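Local coordinates for DynE8 (Micromonospora chersina, PDB 4AMM), which is the acyltransferase domain of an iterative enediyne polyketide synthase and probably transfers acyl building blocks to the carrier protein in dynemicin biosynthesis, at residues T17-L20 with T21-A25; S274-H278 with S279-A283. All coordinates share one frame; numbering follows the deposited sequence.

Interaction 1 of 2, residues T17-L20 with T21-A25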
ATOM      1  N   THR A  17     -13.086 -27.128  -9.511  1.00 19.22           N
ATOM      2  CA  THR A  17     -12.237 -27.782 -10.552  1.00 20.49           C
ATOM      3  C   THR A  17     -13.019 -27.967 -11.886  1.00 20.58           C
ATOM      4  O   THR A  17     -12.566 -27.641 -12.985  1.00 20.89           O
ATOM      5  CB  THR A  17     -11.747 -29.146 -10.061  1.00 22.24           C
ATOM      6  OG1 THR A  17     -10.806 -28.977  -8.997  1.00 27.59           O
ATOM      7  CG2 THR A  17     -11.019 -29.939 -11.213  1.00 23.17           C
ATOM      8  N   GLY A  18     -14.230 -28.473 -11.786  1.00 19.78           N
ATOM      9  CA  GLY A  18     -15.061 -28.650 -12.980  1.00 21.17           C
ATOM     10  C   GLY A  18     -15.350 -27.376 -13.743  1.00 20.93           C
ATOM     11  O   GLY A  18     -15.145 -27.290 -14.977  1.00 22.34           O
ATOM     12  N   LEU A  19     -15.725 -26.298 -13.011  1.00 19.82           N
ATOM     13  CA  LEU A  19     -15.955 -25.041 -13.643  1.00 21.23           C
ATOM     14  C   LEU A  19     -14.703 -24.451 -14.319  1.00 19.23           C
ATOM     15  O   LEU A  19     -14.753 -23.975 -15.460  1.00 21.09           O
ATOM     16  CB  LEU A  19     -16.502 -24.083 -12.583  1.00 20.48           C
ATOM     17  CG  LEU A  19     -16.677 -22.662 -13.096  1.00 23.07           C
ATOM     18  CD1 LEU A  19     -17.605 -22.571 -14.273  1.00 28.41           C
ATOM     19  CD2 LEU A  19     -17.194 -21.774 -11.924  1.00 24.48           C
ATOM     20  N   LEU A  20     -13.603 -24.467 -13.557  1.00 18.29           N
ATOM     21  CA  LEU A  20     -12.377 -23.943 -14.116  1.00 17.44           C
ATOM     22  C   LEU A  20     -11.919 -24.696 -15.398  1.00 19.73           C
ATOM     23  O   LEU A  20     -11.383 -24.111 -16.309  1.00 19.66           O
ATOM     24  CB  LEU A  20     -11.255 -23.910 -13.095  1.00 17.73           C
ATOM     25  CG  LEU A  20     -11.510 -22.967 -11.898  1.00 16.11           C
ATOM     26  CD1 LEU A  20     -10.274 -22.947 -11.013  1.00 19.60           C
ATOM     27  CD2 LEU A  20     -11.885 -21.551 -12.294  1.00 16.36           C
ATOM     28  N   THR A  21     -12.128 -25.994 -15.393  1.00 20.44           N
ATOM     29  CA  THR A  21     -11.810 -26.803 -16.586  1.00 22.15           C
ATOM     30  C   THR A  21     -12.648 -26.323 -17.774  1.00 22.33           C
ATOM     31  O   THR A  21     -12.168 -26.161 -18.897  1.00 23.70           O
ATOM     32  CB  THR A  21     -12.086 -28.294 -16.263  1.00 21.90           C
ATOM     33  OG1 THR A  21     -11.187 -28.694 -15.247  1.00 24.40           O
ATOM     34  CG2 THR A  21     -11.889 -29.171 -17.499  1.00 26.28           C
ATOM     35  N   ARG A  22     -13.923 -26.044 -17.545  1.00 21.32           N
ATOM     36  CA  ARG A  22     -14.769 -25.592 -18.631  0.50 23.12           C
ATOM     37  C   ARG A  22     -14.461 -24.170 -19.059  1.00 23.29           C
ATOM     38  O   ARG A  22     -14.466 -23.834 -20.240  1.00 23.85           O
ATOM     39  CB  ARG A  22     -16.227 -25.741 -18.220  0.50 24.41           C
ATOM     40  CG  ARG A  22     -16.591 -27.242 -18.189  0.50 24.11           C
ATOM     41  CD  ARG A  22     -18.040 -27.413 -17.856  0.50 27.40           C
ATOM     42  NE  ARG A  22     -18.391 -28.819 -17.712  0.50 24.69           N
ATOM     43  CZ  ARG A  22     -18.818 -29.585 -18.716  0.50 30.62           C
ATOM     44  NH1 ARG A  22     -18.935 -29.091 -19.942  0.50 30.82           N
ATOM     45  NH2 ARG A  22     -19.121 -30.848 -18.502  0.50 29.41           N
ATOM     46  N   VAL A  23     -14.171 -23.287 -18.100  1.00 21.52           N
ATOM     47  CA  VAL A  23     -13.766 -21.958 -18.511  1.00 21.96           C
ATOM     48  C   VAL A  23     -12.457 -21.999 -19.313  1.00 23.12           C
ATOM     49  O   VAL A  23     -12.319 -21.225 -20.255  1.00 23.45           O
ATOM     50  CB  VAL A  23     -13.571 -21.065 -17.249  1.00 19.37           C
ATOM     51  CG1 VAL A  23     -13.082 -19.704 -17.671  1.00 22.03           C
ATOM     52  CG2 VAL A  23     -14.900 -20.954 -16.491  1.00 22.68           C
ATOM     53  N   ARG A  24     -11.515 -22.880 -18.928  1.00 22.82           N
ATOM     54  CA  ARG A  24     -10.259 -23.017 -19.675  1.00 25.80           C
ATOM     55  C   ARG A  24     -10.509 -23.429 -21.116  1.00 27.04           C
ATOM     56  O   ARG A  24      -9.927 -22.831 -22.036  1.00 26.07           O
ATOM     57  CB  ARG A  24      -9.309 -23.992 -19.007  1.00 23.28           C
ATOM     58  CG  ARG A  24      -7.936 -24.037 -19.715  1.00 31.28           C
ATOM     59  CD  ARG A  24      -7.272 -25.419 -19.521  1.00 35.83           C
ATOM     60  NE  ARG A  24      -5.855 -25.371 -19.907  1.00 38.31           N
ATOM     61  CZ  ARG A  24      -5.360 -25.533 -21.143  1.00 42.88           C
ATOM     62  NH1 ARG A  24      -6.152 -25.755 -22.183  1.00 41.97           N
ATOM     63  NH2 ARG A  24      -4.038 -25.449 -21.323  1.00 41.98           N
ATOM     64  N   ALA A  25     -11.400 -24.394 -21.309  1.00 28.75           N
ATOM     65  CA  ALA A  25     -11.814 -24.797 -22.648  1.00 30.57           C
ATOM     66  C   ALA A  25     -12.393 -23.633 -23.450  1.00 31.40           C
ATOM     67  O   ALA A  25     -11.981 -23.409 -24.588  1.00 32.73           O
ATOM     68  CB  ALA A  25     -12.814 -25.924 -22.533  1.00 30.83           C
TER
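T17 O is gripped by two donors from T21: the backbone N at 3.0 Å from T17 O, and OG1 at 2.9 Å from the same oxygen. The two reach it from opposite faces of the carbonyl plane, the hydroxyl standing 38° above that plane rather than on a lone pair. The T21 hydroxyl can fold back in this way because OG1 lies beside its own backbone N (chi1 -65°), a common arrangement for threonine in a helix. T17 does the same one turn earlier, its OG1 bonding to A13 O. The next three rungs are regular alpha-helical bonds, R22 N to G18 O, V23 N to L19 O (2.8 Å and nearly straight) and R24 N to L20 O. All of this belongs to helix 13-27, which packs through L20 on L68 and C8 and through T21 on L72, against helix 61-76 and strand 4-10 in the N-terminal alpha/beta part of the chain, probably equivalent to the linker that joins ketosynthase and acyltransferase in related synthases. Elsewhere on the helix, L19 and V23 touch obliquely: L19 CD1 rests 3.9 Å from V23 CG2, reached because L19 CG stands anti to the backbone N (chi1 175°). The same V23 CG2 sits off the oxygen end of the L19 carbonyl, to one side of its plane, 3.2 Å from L19 O. R24 sets only CB near L20 O, at 3.4 Å; its extended chain carries the guanidinium to helix 61-76, where NE forms a salt bridge with D69.

Interaction 2 of 2, residues S274-H278 with S279-A283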
ATOM      1  N   SER A 274      14.964  17.062   0.082  1.00 16.57           N
ATOM      2  CA  SER A 274      15.663  18.236   0.617  1.00 16.82           C
ATOM      3  C   SER A 274      15.258  18.543   2.006  1.00 15.47           C
ATOM      4  O   SER A 274      15.486  19.648   2.508  1.00 15.25           O
ATOM      5  CB  SER A 274      15.278  19.491  -0.259  1.00 19.25           C
ATOM      6  OG  SER A 274      15.713  19.274  -1.598  1.00 28.85           O
ATOM      7  N   HIS A 275      14.591  17.572   2.692  1.00 13.15           N
ATOM      8  CA  HIS A 275      14.143  17.722   4.096  1.00 13.23           C
ATOM      9  C   HIS A 275      14.440  16.486   4.848  1.00 11.15           C
ATOM     10  O   HIS A 275      14.248  15.386   4.296  1.00 12.04           O
ATOM     11  CB  HIS A 275      12.666  17.923   4.152  1.00 13.32           C
ATOM     12  CG  HIS A 275      12.148  19.159   3.507  1.00 13.44           C
ATOM     13  ND1 HIS A 275      12.014  19.260   2.141  1.00 15.34           N
ATOM     14  CD2 HIS A 275      11.671  20.309   4.047  1.00 14.46           C
ATOM     15  CE1 HIS A 275      11.445  20.438   1.859  1.00 18.26           C
ATOM     16  NE2 HIS A 275      11.300  21.112   2.988  1.00 16.05           N
ATOM     17  N   ALA A 276      14.846  16.654   6.081  1.00 10.53           N
ATOM     18  CA  ALA A 276      14.950  15.545   7.044  1.00 11.16           C
ATOM     19  C   ALA A 276      13.553  15.281   7.601  1.00 10.44           C
ATOM     20  O   ALA A 276      13.266  15.629   8.771  1.00 10.87           O
ATOM     21  CB  ALA A 276      15.954  15.927   8.150  1.00  9.86           C
ATOM     22  N   PHE A 277      12.671  14.678   6.764  1.00 10.49           N
ATOM     23  CA  PHE A 277      11.344  14.364   7.279  1.00  9.18           C
ATOM     24  C   PHE A 277      11.512  13.355   8.391  1.00 10.25           C
ATOM     25  O   PHE A 277      12.472  12.595   8.491  1.00 10.49           O
ATOM     26  CB  PHE A 277      10.557  13.721   6.111  1.00 10.88           C
ATOM     27  CG  PHE A 277      10.216  14.673   5.000  1.00 11.19           C
ATOM     28  CD1 PHE A 277       9.615  15.939   5.234  1.00 12.28           C
ATOM     29  CD2 PHE A 277      10.394  14.279   3.707  1.00 16.49           C
ATOM     30  CE1 PHE A 277       9.306  16.782   4.134  1.00 14.72           C
ATOM     31  CE2 PHE A 277      10.043  15.145   2.616  1.00 15.16           C
ATOM     32  CZ  PHE A 277       9.501  16.342   2.857  1.00 14.01           C
ATOM     33  N   HIS A 278      10.517  13.393   9.266  1.00  9.73           N
ATOM     34  CA  HIS A 278      10.475  12.460  10.431  1.00 10.36           C
ATOM     35  C   HIS A 278      11.702  12.583  11.281  1.00  9.48           C
ATOM     36  O   HIS A 278      12.326  11.615  11.732  1.00 10.48           O
ATOM     37  CB  HIS A 278      10.182  11.017   9.942  1.00  9.24           C
ATOM     38  CG  HIS A 278       8.814  10.913   9.410  1.00 10.09           C
ATOM     39  ND1 HIS A 278       7.742  10.980  10.313  1.00 11.45           N
ATOM     40  CD2 HIS A 278       8.280  10.919   8.175  1.00 11.45           C
ATOM     41  CE1 HIS A 278       6.614  10.943   9.623  1.00 12.58           C
ATOM     42  NE2 HIS A 278       6.902  10.936   8.309  1.00 13.52           N
ATOM     43  N   SER A 279      12.026  13.859  11.610  1.00  9.97           N
ATOM     44  CA  SER A 279      13.117  14.203  12.504  1.00  9.57           C
ATOM     45  C   SER A 279      12.674  15.483  13.238  1.00 10.17           C
ATOM     46  O   SER A 279      11.783  16.184  12.800  1.00 10.69           O
ATOM     47  CB  SER A 279      14.443  14.435  11.740  1.00 11.06           C
ATOM     48  OG  SER A 279      14.514  15.769  11.215  1.00 11.56           O
ATOM     49  N   PRO A 280      13.440  15.858  14.280  1.00  9.11           N
ATOM     50  CA  PRO A 280      13.216  17.149  14.952  1.00 11.80           C
ATOM     51  C   PRO A 280      13.289  18.370  14.063  1.00 11.79           C
ATOM     52  O   PRO A 280      12.740  19.394  14.456  1.00 12.29           O
ATOM     53  CB  PRO A 280      14.285  17.194  16.031  1.00 10.94           C
ATOM     54  CG  PRO A 280      14.499  15.703  16.375  1.00 11.45           C
ATOM     55  CD  PRO A 280      14.363  14.981  15.043  1.00 10.52           C
ATOM     56  N   LEU A 281      13.937  18.282  12.915  1.00 10.42           N
ATOM     57  CA  LEU A 281      13.990  19.479  12.001  1.00 11.46           C
ATOM     58  C   LEU A 281      12.645  19.794  11.431  1.00 11.44           C
ATOM     59  O   LEU A 281      12.428  20.849  10.831  1.00 11.98           O
ATOM     60  CB  LEU A 281      14.985  19.276  10.854  1.00 12.62           C
ATOM     61  CG  LEU A 281      16.376  19.170  11.431  1.00 14.44           C
ATOM     62  CD1 LEU A 281      17.325  18.939  10.312  1.00 18.86           C
ATOM     63  CD2 LEU A 281      16.760  20.492  12.239  1.00 24.87           C
ATOM     64  N   MET A 282      11.652  18.915  11.583  1.00 10.84           N
ATOM     65  CA  MET A 282      10.249  19.178  11.203  1.00 11.58           C
ATOM     66  C   MET A 282       9.414  19.808  12.321  1.00 11.76           C
ATOM     67  O   MET A 282       8.226  20.057  12.021  1.00 13.68           O
ATOM     68  CB  MET A 282       9.579  17.883  10.674  1.00 12.36           C
ATOM     69  CG  MET A 282      10.305  17.211   9.539  1.00 13.35           C
ATOM     70  SD  MET A 282      10.718  18.312   8.093  1.00 15.46           S
ATOM     71  CE  MET A 282       9.027  18.569   7.700  1.00 16.53           C
ATOM     72  N   ALA A 283      10.017  20.168  13.436  1.00 12.41           N
ATOM     73  CA  ALA A 283       9.177  20.749  14.509  1.00 13.96           C
ATOM     74  C   ALA A 283       8.444  22.055  14.080  1.00 14.43           C
ATOM     75  O   ALA A 283       7.296  22.219  14.432  1.00 14.69           O
ATOM     76  CB  ALA A 283      10.057  20.984  15.732  1.00 15.75           C
TER
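The backbone makes an inverse gamma turn at A276, passes H278 with a positive phi (57°) and enters the 3-10 segment 280-282, which brings M282 back beside A276 and F277. S279 OG sits between its own N and carbonyl carbon (chi1 83°) and donates to A276 O at 2.7 Å, tilted from the carbonyl plane. The same OG accepts from L281 N at 3.1 Å, an ST turn. An alanine at S279 has no hydroxyl to bridge A276 O and L281 N, and the bend into the 3-10 segment would probably be freer to shift. Nearby, A276 CB touches L281 CD1 at 4.0 Å. M282, bent at chi2 and chi3, places CG 3.4 Å from A276 O and brings its methyl CE to the edge of the F277 ring, 3.7 Å from CD1. M282 SD makes an oblique Met-aromatic contact, 5.1 Å from the F277 ring centroid, while H275 CB lies over one face of the F277 ring, toward its rim. The H278 imidazole is hydrogen-bonded at both nitrogens, NE2 with S176 OG and ND1 with G329 O. The run H275-H278 matches the HAFH signature of malonyl-selective acyltransferases, and the H278-S176 pair is consistent with their Ser-His catalytic dyad.

In the fold
Following the chain from the N terminus, interaction 1 comes first, wholly inside helix 13-27, where it closes successive helical turns rather than a loop. That helix belongs to the N-terminal layer formed with helix 61-76 and the antiparallel sheet that includes strand 4-10. Interaction 2 lies far along the sequence, in the connection from strand 268-270 to helix 283-294, and folds that loop onto itself beside strands 235-241 and 244-250, helix 191-206 and S176. The two contacts are in series, neither nested nor crossed. They sit on opposite sides of the chain's centre, their nearest atoms about 43 Å apart, and do not touch.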